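Local coordinates for protein RNA-directed RNA polymerase (Infectious pancreatic necrosis virus, PDB 3ZED) that copies RNA from an RNA template as the viral RNA-directed RNA polymerase, probably both as a free protein and covalently attached to the genomic RNA, at residues P183-P187 with K188-Y192; T711-S715 with G716-D720; I647-T650 with G651-D655; E673-N677 with Q678-D682. All blocks are in the same frame, centred on the assembly; numbering follows the deposited sequence.

Interaction 1 of 4, residues P183-P187 with K188-Y192; sequences PNKTP and KTVGY. With K (potassium ion), chain K.
Lys185 lays its aliphatic stem against the first turn of helix 187-190. Its CB faces the CG2 methyl of Val190 at 3.9 Å. One bond further out, Lys185 CG reaches the CG2 methyl of Thr189 at 3.8 Å, and CD still borders that methyl, the two side chains crossing at about a right angle. The extended chain then carries NZ away from the turn to the carbonyl oxygen of Glu509. Next along the backbone, Thr186 occupies the N-cap. With chi1 at 63°, its OG1 sits between its own N and carbonyl carbon and meets Thr189 OG1 in a hydrogen bond of 3.1 Å. Thr186 O takes the N-H of Val190 in a bond of 159° at the nitrogen's hydrogen. The helix closes almost at once in a Schellman motif, with Gly191 as the C-prime residue at positive phi. Pro187 O receives Tyr192 N at 2.9 Å from above the carbonyl plane, and Gly191 N as a second donor at 3.0 Å. Two N-H groups thus grip one oxygen, which also lies at the edge of the Tyr192 ring. At the other end of the segment, Asn184 OD1 binds the potassium ion at 2.8 Å, in a site completed by Val177, Asn182, Asn409, Gly512 and Asn514.

Interaction 2 of 4, residues T711-S715 with G716-D720; sequences TAITS and GTYKD
Ala712 O is the hub of this turn and accepts three hydrogen bonds. Thr717 N reaches it at 3.1 Å, Thr717 OG1 at 2.9 Å and Ser715 OG at 2.8 Å. Both Thr717 donors stand above the carbonyl plane, whereas the serine hydroxyl is tilted from it by only 16°. A short way off, the Ala712 methyl CB meets Tyr718 CE2 at 3.6 Å, and Ile713 CG1 lies near the ring plane at its edge, 4.2 Å from Tyr718 CD2. The backbone behind these contacts is a Schellman motif closing helix 706-714: Gly716, with phi at 99°, sends its N-H to Ile713 O at 2.8 Å, while the bond from Thr717 N spans the wider loop of the motif. Thr717 works on both fronts. Its chi1 of -40° sets OG1 beside its own N, facing Ala712 O, and directs CG2 over the centre of the Tyr718 ring, 3.7 Å above the plane. Further out, Lys199 makes a cation-pi contact with Tyr718, and Gln196 NE2 hydrogen-bonds to Thr717 O, which ties the turn to helix 194-204.

Interaction 3 of 4, residues I647-T650 with G651-D655; sequences IDVT and GFLDD
Val649 and Leu653 meet through torsions that aim one branch of each at the other. A chi1 of -65° places CG2 of Val649 between its backbone N and carbonyl carbon, while Leu653, with chi1 at -68° and chi2 fully extended, swings its isobutyl group back toward the start of the helix. Val649 CG2 and Leu653 CD1 consequently come to 3.9 Å. Phe652 approaches the same valine by its ring atom CD2, which lies 4.1 Å from Val649 CB. The backbone beneath is the first turn of helix 650-654, with Val649 at the N-cap position. Valine brings no polar group to that position, so its part in the turn is played by its carbonyl: Leu653 N donates to Val649 O at 2.9 Å, nearly along the C=O axis. Asp654 N donates in turn to Thr650 O at 2.9 Å, from a direction tilted slightly off the carbonyl plane. From the first residue of the helix, Thr650 OG1 donates back to Asp648 OD1 at 2.7 Å, on the syn side of the carboxylate, which would help to hold the threonine's rotation. Thr650 CG2 then runs alongside the Asp654 side chain, 3.6 Å from OD2, while OD1 of that carboxylate is held by Thr670 OG1. Around the turn, Val649, Phe652 and Leu653 all pack on helix 604-621, at Ala604, Ala607 and Val611. Helix 625-645 borders it too, through Leu642 against Val649 and Arg639 against Leu653.

Interaction 4 of 4, residues E673-N677 with Q678-D682; sequences EPLTN and QTLVD
Thr676 and Thr679 set their side chains at about a right angle, and the bond between the two residues runs from backbone to hydroxyl. Thr676 N points its hydrogen almost straight, at 176°, into Thr679 OG1, 3.2 Å away. Thr679 can present that oxygen because its OG1 lies anti to the carbonyl carbon, beside its own N (chi1 -44°). With Thr676 at the N-cap of helix 677-683 and Thr679 three residues on, this is one half of a capping box. A hydrophobic staple flanks it: Leu675, just ahead of the cap, sends CD2 to 4.3 Å from Leu680 CG. On another side of the turn, Asn677 and Val681 meet obliquely, the flat amide offering ND2 to the valine CG2 methyl at 3.7 Å. That amide is occupied at both ends by other partners, OD1 by Leu541 N and ND2 by Gln570 OE1. Beneath it, Val681 N donates to Asn677 O at 3.0 Å in the carbonyl plane, whereas the bond from Thr679 N to Thr676 O is weak. Gln678 bends at chi2 and runs forward along the helix by one turn, so that NE2 reaches Asp682 OD1 at 2.8 Å; the carboxylate oxygen lies in the plane of the glutamine amide. Chemically, the helix start is held by the Thr676 N-H on a hydroxyl, by the apolar leucine pair, and by Asp546 OD1, which takes the Asn677 N-H and probably suits the positive end of the helix dipole; a neutral amide donor probably disperses part of the charge on Asp682.

How the interactions relate
The four contacts form two pairs. Interactions 1 and 2, with centres 16 Å apart, touch directly: Tyr192 CE1 packs on Ile713 CG2 at 3.8 Å, joining the helix end of 188-192, in the palm-domain part of the chain, to that of 711-715 in its C-terminal part. Interaction 1 reaches a potassium site through Asn184, and the side chain of Tyr718 in interaction 2 is about 11 Å from a bound potassium ion. Interactions 3 and 4, both in the thumb domain, have centres 17 Å apart and nearest atoms about 6 Å apart; each borders helices 604-621 and 625-645. Interaction 3 lies across the chain's centre from interaction 1, their centres 53 Å apart.

Interaction 1 of 4, residues P183-P187 with K188-Y192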
loop_
_atom_site.group_PDB
_atom_site.type_symbol
_atom_site.label_atom_id
_atom_site.label_comp_id
_atom_site.label_asym_id
_atom_site.label_seq_id
_atom_site.Cartn_x
_atom_site.Cartn_y
_atom_site.Cartn_z
ATOM N N PRO B 183 -0.454 -18.445 15.101
ATOM C CA PRO B 183 0.497 -17.376 15.457
ATOM C C PRO B 183 1.550 -17.107 14.391
ATOM O O PRO B 183 2.013 -18.022 13.708
ATOM C CB PRO B 183 1.157 -17.908 16.743
ATOM C CG PRO B 183 0.153 -18.846 17.322
ATOM C CD PRO B 183 -0.438 -19.522 16.119
ATOM N N ASN B 184 1.929 -15.829 14.262
ATOM C CA ASN B 184 2.926 -15.362 13.303
ATOM C C ASN B 184 4.234 -16.075 13.474
ATOM O O ASN B 184 4.592 -16.464 14.586
ATOM C CB ASN B 184 3.150 -13.860 13.450
ATOM C CG ASN B 184 1.988 -13.023 13.021
ATOM O OD1 ASN B 184 1.040 -13.507 12.396
ATOM N ND2 ASN B 184 2.021 -11.757 13.381
ATOM N N LYS B 185 4.953 -16.253 12.365
ATOM C CA LYS B 185 6.292 -16.850 12.386
ATOM C C LYS B 185 7.254 -15.952 11.647
ATOM O O LYS B 185 6.922 -15.416 10.593
ATOM C CB LYS B 185 6.299 -18.251 11.766
ATOM C CG LYS B 185 5.583 -19.294 12.602
ATOM C CD LYS B 185 5.526 -20.613 11.903
ATOM C CE LYS B 185 4.903 -21.635 12.834
ATOM N NZ LYS B 185 5.039 -22.993 12.287
ATOM N N THR B 186 8.446 -15.791 12.178
ATOM C CA THR B 186 9.477 -15.020 11.492
ATOM C C THR B 186 9.958 -15.856 10.291
ATOM O O THR B 186 9.894 -17.092 10.372
ATOM C CB THR B 186 10.656 -14.715 12.451
ATOM O OG1 THR B 186 11.269 -15.951 12.854
ATOM C CG2 THR B 186 10.234 -13.896 13.663
ATOM N N PRO B 187 10.526 -15.244 9.228
ATOM C CA PRO B 187 11.114 -16.064 8.141
ATOM C C PRO B 187 12.113 -17.131 8.643
ATOM O O PRO B 187 12.134 -18.242 8.100
ATOM C CB PRO B 187 11.830 -15.023 7.283
ATOM C CG PRO B 187 11.034 -13.763 7.495
ATOM C CD PRO B 187 10.669 -13.796 8.952
ATOM N N LYS B 188 12.911 -16.808 9.702
ATOM C CA LYS B 188 13.878 -17.739 10.291
ATOM C C LYS B 188 13.159 -19.003 10.828
ATOM O O LYS B 188 13.612 -20.109 10.538
ATOM C CB LYS B 188 14.721 -17.058 11.391
ATOM C CG LYS B 188 15.722 -17.992 12.063
ATOM C CD LYS B 188 16.464 -17.311 13.200
ATOM C CE LYS B 188 17.366 -18.254 13.967
ATOM N NZ LYS B 188 17.829 -17.669 15.256
ATOM N N THR B 189 12.035 -18.832 11.568
ATOM C CA THR B 189 11.229 -19.932 12.136
ATOM C C THR B 189 10.692 -20.830 11.000
ATOM O O THR B 189 10.698 -22.047 11.154
ATOM C CB THR B 189 10.097 -19.360 13.032
ATOM O OG1 THR B 189 10.693 -18.696 14.142
ATOM C CG2 THR B 189 9.128 -20.425 13.567
ATOM N N VAL B 190 10.263 -20.234 9.863
ATOM C CA VAL B 190 9.752 -20.957 8.685
ATOM C C VAL B 190 10.917 -21.762 8.026
ATOM O O VAL B 190 10.687 -22.856 7.504
ATOM C CB VAL B 190 9.022 -20.012 7.687
ATOM C CG1 VAL B 190 8.467 -20.777 6.480
ATOM C CG2 VAL B 190 7.903 -19.243 8.386
ATOM N N GLY B 191 12.140 -21.233 8.107
ATOM C CA GLY B 191 13.327 -21.899 7.589
ATOM C C GLY B 191 14.106 -21.158 6.523
ATOM O O GLY B 191 14.906 -21.782 5.814
ATOM N N TYR B 192 13.903 -19.825 6.409
ATOM C CA TYR B 192 14.607 -19.017 5.412
ATOM C C TYR B 192 15.588 -18.040 6.027
ATOM O O TYR B 192 15.260 -17.361 7.001
ATOM C CB TYR B 192 13.626 -18.208 4.541
ATOM C CG TYR B 192 12.673 -19.035 3.708
ATOM C CD1 TYR B 192 13.011 -19.435 2.415
ATOM C CD2 TYR B 192 11.413 -19.370 4.188
ATOM C CE1 TYR B 192 12.139 -20.194 1.643
ATOM C CE2 TYR B 192 10.532 -20.137 3.426
ATOM C CZ TYR B 192 10.897 -20.536 2.151
ATOM O OH TYR B 192 10.033 -21.283 1.397
HETATM K K K K . -0.711 -15.420 11.484
#

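Interaction 2 of 4, residues T711-S715 with G716-D720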
loop_
_atom_site.group_PDB
_atom_site.type_symbol
_atom_site.label_atom_id
_atom_site.label_comp_id
_atom_site.label_asym_id
_atom_site.label_seq_id
_atom_site.Cartn_x
_atom_site.Cartn_y
_atom_site.Cartn_z
ATOM N N THR B 711 13.849 -25.057 -5.462
ATOM C CA THR B 711 14.509 -26.365 -5.378
ATOM C C THR B 711 15.936 -26.206 -4.818
ATOM O O THR B 711 16.384 -27.075 -4.074
ATOM C CB THR B 711 14.481 -27.095 -6.724
ATOM O OG1 THR B 711 15.083 -26.267 -7.722
ATOM C CG2 THR B 711 13.063 -27.479 -7.149
ATOM N N ALA B 712 16.614 -25.076 -5.120
ATOM C CA ALA B 712 17.952 -24.794 -4.606
ATOM C C ALA B 712 17.893 -24.526 -3.095
ATOM O O ALA B 712 18.667 -25.123 -2.351
ATOM C CB ALA B 712 18.570 -23.614 -5.344
ATOM N N ILE B 713 16.922 -23.695 -2.643
ATOM C CA ILE B 713 16.739 -23.351 -1.229
ATOM C C ILE B 713 16.437 -24.623 -0.417
ATOM O O ILE B 713 17.049 -24.826 0.638
ATOM C CB ILE B 713 15.660 -22.243 -1.056
ATOM C CG1 ILE B 713 16.196 -20.901 -1.611
ATOM C CG2 ILE B 713 15.237 -22.098 0.430
ATOM C CD1 ILE B 713 15.178 -19.843 -1.891
ATOM N N THR B 714 15.554 -25.501 -0.940
ATOM C CA THR B 714 15.180 -26.785 -0.333
ATOM C C THR B 714 16.429 -27.620 -0.054
ATOM O O THR B 714 16.530 -28.246 1.003
ATOM C CB THR B 714 14.185 -27.539 -1.247
ATOM O OG1 THR B 714 12.986 -26.788 -1.319
ATOM C CG2 THR B 714 13.842 -28.941 -0.739
ATOM N N SER B 715 17.388 -27.594 -0.992
ATOM C CA SER B 715 18.635 -28.340 -0.874
ATOM C C SER B 715 19.631 -27.649 0.093
ATOM O O SER B 715 20.640 -28.245 0.404
ATOM C CB SER B 715 19.256 -28.560 -2.252
ATOM O OG SER B 715 20.105 -27.498 -2.653
ATOM N N GLY B 716 19.328 -26.433 0.562
ATOM C CA GLY B 716 20.171 -25.693 1.500
ATOM C C GLY B 716 21.076 -24.636 0.893
ATOM O O GLY B 716 21.972 -24.137 1.574
ATOM N N THR B 717 20.859 -24.290 -0.381
ATOM C CA THR B 717 21.637 -23.280 -1.116
ATOM C C THR B 717 21.197 -21.861 -0.731
ATOM O O THR B 717 20.045 -21.661 -0.326
ATOM C CB THR B 717 21.484 -23.489 -2.641
ATOM O OG1 THR B 717 21.494 -24.888 -2.925
ATOM C CG2 THR B 717 22.573 -22.799 -3.453
ATOM N N TYR B 718 22.127 -20.880 -0.884
ATOM C CA TYR B 718 21.962 -19.435 -0.655
ATOM C C TYR B 718 21.727 -19.079 0.813
ATOM O O TYR B 718 21.158 -18.028 1.095
ATOM C CB TYR B 718 20.815 -18.842 -1.524
ATOM C CG TYR B 718 20.842 -19.267 -2.973
ATOM C CD1 TYR B 718 21.967 -19.047 -3.765
ATOM C CD2 TYR B 718 19.740 -19.878 -3.558
ATOM C CE1 TYR B 718 22.000 -19.440 -5.100
ATOM C CE2 TYR B 718 19.750 -20.251 -4.902
ATOM C CZ TYR B 718 20.884 -20.029 -5.672
ATOM O OH TYR B 718 20.918 -20.406 -6.995
ATOM N N LYS B 719 22.191 -19.913 1.746
ATOM C CA LYS B 719 22.071 -19.630 3.183
ATOM C C LYS B 719 22.764 -18.305 3.508
ATOM O O LYS B 719 22.165 -17.424 4.136
ATOM C CB LYS B 719 22.641 -20.785 4.028
ATOM C CG LYS B 719 21.601 -21.872 4.252
ATOM C CD LYS B 719 22.145 -23.063 5.018
ATOM C CE LYS B 719 21.075 -24.111 5.213
ATOM N NZ LYS B 719 21.651 -25.405 5.665
ATOM N N ASP B 720 23.978 -18.128 2.982
ATOM C CA ASP B 720 24.760 -16.917 3.188
ATOM C C ASP B 720 25.141 -16.286 1.852
ATOM O O ASP B 720 25.443 -17.020 0.907
ATOM C CB ASP B 720 26.011 -17.231 4.013
ATOM C CG ASP B 720 25.688 -17.800 5.372
ATOM O OD1 ASP B 720 25.168 -17.044 6.223
ATOM O OD2 ASP B 720 25.942 -19.008 5.585
#

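Interaction 3 of 4, residues I647-T650 with G651-D655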
loop_
_atom_site.group_PDB
_atom_site.type_symbol
_atom_site.label_atom_id
_atom_site.label_comp_id
_atom_site.label_asym_id
_atom_site.label_seq_id
_atom_site.Cartn_x
_atom_site.Cartn_y
_atom_site.Cartn_z
ATOM N N ILE B 647 -22.106 27.872 -15.909
ATOM C CA ILE B 647 -20.822 27.765 -15.201
ATOM C C ILE B 647 -19.879 26.890 -16.037
ATOM O O ILE B 647 -20.292 25.824 -16.499
ATOM C CB ILE B 647 -20.967 27.247 -13.725
ATOM C CG1 ILE B 647 -22.205 27.827 -13.008
ATOM C CG2 ILE B 647 -19.692 27.530 -12.910
ATOM C CD1 ILE B 647 -22.798 26.943 -11.896
ATOM N N ASP B 648 -18.626 27.346 -16.240
ATOM C CA ASP B 648 -17.604 26.603 -16.988
ATOM C C ASP B 648 -16.780 25.698 -16.041
ATOM O O ASP B 648 -16.075 26.193 -15.149
ATOM C CB ASP B 648 -16.679 27.551 -17.773
ATOM C CG ASP B 648 -15.658 26.863 -18.673
ATOM O OD1 ASP B 648 -16.006 25.824 -19.288
ATOM O OD2 ASP B 648 -14.525 27.388 -18.795
ATOM N N VAL B 649 -16.888 24.369 -16.247
ATOM C CA VAL B 649 -16.226 23.345 -15.426
ATOM C C VAL B 649 -15.231 22.510 -16.257
ATOM O O VAL B 649 -14.768 21.474 -15.778
ATOM C CB VAL B 649 -17.261 22.429 -14.724
ATOM C CG1 VAL B 649 -18.103 23.202 -13.719
ATOM C CG2 VAL B 649 -18.137 21.691 -15.732
ATOM N N THR B 650 -14.902 22.968 -17.491
ATOM C CA THR B 650 -14.002 22.306 -18.444
ATOM C C THR B 650 -12.686 21.878 -17.761
ATOM O O THR B 650 -12.274 20.731 -17.941
ATOM C CB THR B 650 -13.780 23.203 -19.675
ATOM O OG1 THR B 650 -15.056 23.462 -20.270
ATOM C CG2 THR B 650 -12.861 22.575 -20.723
ATOM N N GLY B 651 -12.084 22.768 -16.964
ATOM C CA GLY B 651 -10.847 22.494 -16.233
ATOM C C GLY B 651 -10.966 21.324 -15.270
ATOM O O GLY B 651 -10.068 20.477 -15.206
ATOM N N PHE B 652 -12.095 21.269 -14.526
ATOM C CA PHE B 652 -12.410 20.201 -13.584
ATOM C C PHE B 652 -12.671 18.892 -14.314
ATOM O O PHE B 652 -12.185 17.863 -13.858
ATOM C CB PHE B 652 -13.628 20.559 -12.718
ATOM C CG PHE B 652 -13.444 21.733 -11.794
ATOM C CD1 PHE B 652 -12.416 21.745 -10.852
ATOM C CD2 PHE B 652 -14.334 22.803 -11.820
ATOM C CE1 PHE B 652 -12.257 22.823 -9.981
ATOM C CE2 PHE B 652 -14.177 23.880 -10.946
ATOM C CZ PHE B 652 -13.140 23.881 -10.032
ATOM N N LEU B 653 -13.416 18.926 -15.448
ATOM C CA LEU B 653 -13.724 17.738 -16.241
ATOM C C LEU B 653 -12.466 17.197 -16.954
ATOM O O LEU B 653 -12.382 15.983 -17.167
ATOM C CB LEU B 653 -14.863 17.980 -17.229
ATOM C CG LEU B 653 -16.273 18.210 -16.646
ATOM C CD1 LEU B 653 -17.284 18.437 -17.754
ATOM C CD2 LEU B 653 -16.735 17.049 -15.769
ATOM N N ASP B 654 -11.482 18.063 -17.276
ATOM C CA ASP B 654 -10.213 17.637 -17.875
ATOM C C ASP B 654 -9.354 16.993 -16.792
ATOM O O ASP B 654 -8.768 15.925 -17.011
ATOM C CB ASP B 654 -9.449 18.812 -18.544
ATOM C CG ASP B 654 -10.062 19.433 -19.795
ATOM O OD1 ASP B 654 -10.587 18.680 -20.641
ATOM O OD2 ASP B 654 -9.927 20.668 -19.971
ATOM N N ASP B 655 -9.305 17.624 -15.604
ATOM C CA ASP B 655 -8.538 17.081 -14.471
ATOM C C ASP B 655 -9.487 16.363 -13.479
ATOM O O ASP B 655 -9.433 16.616 -12.281
ATOM C CB ASP B 655 -7.723 18.197 -13.785
ATOM C CG ASP B 655 -6.875 19.032 -14.734
ATOM O OD1 ASP B 655 -6.191 18.440 -15.603
ATOM O OD2 ASP B 655 -6.900 20.276 -14.611
#

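Interaction 4 of 4, residues E673-N677 with Q678-D682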
loop_
_atom_site.group_PDB
_atom_site.type_symbol
_atom_site.label_atom_id
_atom_site.label_comp_id
_atom_site.label_asym_id
_atom_site.label_seq_id
_atom_site.Cartn_x
_atom_site.Cartn_y
_atom_site.Cartn_z
ATOM N N GLU B 673 -16.026 16.191 -22.747
ATOM C CA GLU B 673 -17.009 15.751 -23.743
ATOM C C GLU B 673 -17.661 14.453 -23.245
ATOM O O GLU B 673 -16.982 13.667 -22.569
ATOM C CB GLU B 673 -16.382 15.584 -25.138
ATOM C CG GLU B 673 -16.263 16.900 -25.909
ATOM C CD GLU B 673 -17.542 17.698 -26.108
ATOM O OE1 GLU B 673 -18.486 17.168 -26.739
ATOM O OE2 GLU B 673 -17.599 18.857 -25.635
ATOM N N PRO B 674 -18.974 14.226 -23.492
ATOM C CA PRO B 674 -19.606 12.988 -22.988
ATOM C C PRO B 674 -18.935 11.729 -23.516
ATOM O O PRO B 674 -18.364 11.728 -24.614
ATOM C CB PRO B 674 -21.051 13.076 -23.507
ATOM C CG PRO B 674 -21.257 14.504 -23.854
ATOM C CD PRO B 674 -19.931 15.049 -24.259
ATOM N N LEU B 675 -18.972 10.668 -22.706
ATOM C CA LEU B 675 -18.423 9.349 -23.025
ATOM C C LEU B 675 -19.073 8.785 -24.314
ATOM O O LEU B 675 -20.300 8.832 -24.461
ATOM C CB LEU B 675 -18.714 8.413 -21.831
ATOM C CG LEU B 675 -18.007 7.069 -21.768
ATOM C CD1 LEU B 675 -17.944 6.596 -20.343
ATOM C CD2 LEU B 675 -18.728 6.005 -22.599
ATOM N N THR B 676 -18.251 8.268 -25.226
ATOM C CA THR B 676 -18.698 7.628 -26.476
ATOM C C THR B 676 -17.926 6.322 -26.628
ATOM O O THR B 676 -17.032 6.039 -25.817
ATOM C CB THR B 676 -18.492 8.537 -27.709
ATOM O OG1 THR B 676 -17.101 8.805 -27.882
ATOM C CG2 THR B 676 -19.315 9.829 -27.674
ATOM N N ASN B 677 -18.213 5.555 -27.690
ATOM C CA ASN B 677 -17.462 4.332 -27.949
ATOM C C ASN B 677 -15.944 4.630 -28.142
ATOM O O ASN B 677 -15.130 3.806 -27.752
ATOM C CB ASN B 677 -18.020 3.586 -29.163
ATOM C CG ASN B 677 -17.400 2.234 -29.317
ATOM O OD1 ASN B 677 -17.556 1.367 -28.469
ATOM N ND2 ASN B 677 -16.573 2.080 -30.325
ATOM N N GLN B 678 -15.570 5.799 -28.725
ATOM C CA GLN B 678 -14.146 6.158 -28.931
ATOM C C GLN B 678 -13.384 6.276 -27.592
ATOM O O GLN B 678 -12.204 5.918 -27.537
ATOM C CB GLN B 678 -13.984 7.446 -29.754
ATOM C CG GLN B 678 -12.536 7.698 -30.248
ATOM C CD GLN B 678 -11.989 6.579 -31.111
ATOM O OE1 GLN B 678 -12.576 6.187 -32.137
ATOM N NE2 GLN B 678 -10.853 6.021 -30.707
ATOM N N THR B 679 -14.061 6.734 -26.514
ATOM C CA THR B 679 -13.467 6.820 -25.175
ATOM C C THR B 679 -13.050 5.420 -24.693
ATOM O O THR B 679 -11.988 5.255 -24.085
ATOM C CB THR B 679 -14.463 7.431 -24.149
ATOM O OG1 THR B 679 -15.121 8.567 -24.694
ATOM C CG2 THR B 679 -13.800 7.783 -22.838
ATOM N N LEU B 680 -13.916 4.427 -24.958
ATOM C CA LEU B 680 -13.702 3.040 -24.549
ATOM C C LEU B 680 -12.605 2.394 -25.377
ATOM O O LEU B 680 -11.823 1.616 -24.824
ATOM C CB LEU B 680 -15.016 2.254 -24.642
ATOM C CG LEU B 680 -16.124 2.722 -23.682
ATOM C CD1 LEU B 680 -17.368 1.924 -23.886
ATOM C CD2 LEU B 680 -15.664 2.681 -22.224
ATOM N N VAL B 681 -12.513 2.751 -26.675
ATOM C CA VAL B 681 -11.462 2.273 -27.574
ATOM C C VAL B 681 -10.112 2.843 -27.065
ATOM O O VAL B 681 -9.175 2.075 -26.908
ATOM C CB VAL B 681 -11.737 2.638 -29.074
ATOM C CG1 VAL B 681 -10.510 2.399 -29.961
ATOM C CG2 VAL B 681 -12.938 1.875 -29.618
ATOM N N ASP B 682 -10.052 4.164 -26.763
ATOM C CA ASP B 682 -8.829 4.860 -26.305
ATOM C C ASP B 682 -8.273 4.309 -24.982
ATOM O O ASP B 682 -7.065 4.115 -24.888
ATOM C CB ASP B 682 -9.050 6.376 -26.148
ATOM C CG ASP B 682 -9.380 7.143 -27.427
ATOM O OD1 ASP B 682 -9.245 6.556 -28.538
ATOM O OD2 ASP B 682 -9.809 8.313 -27.318
#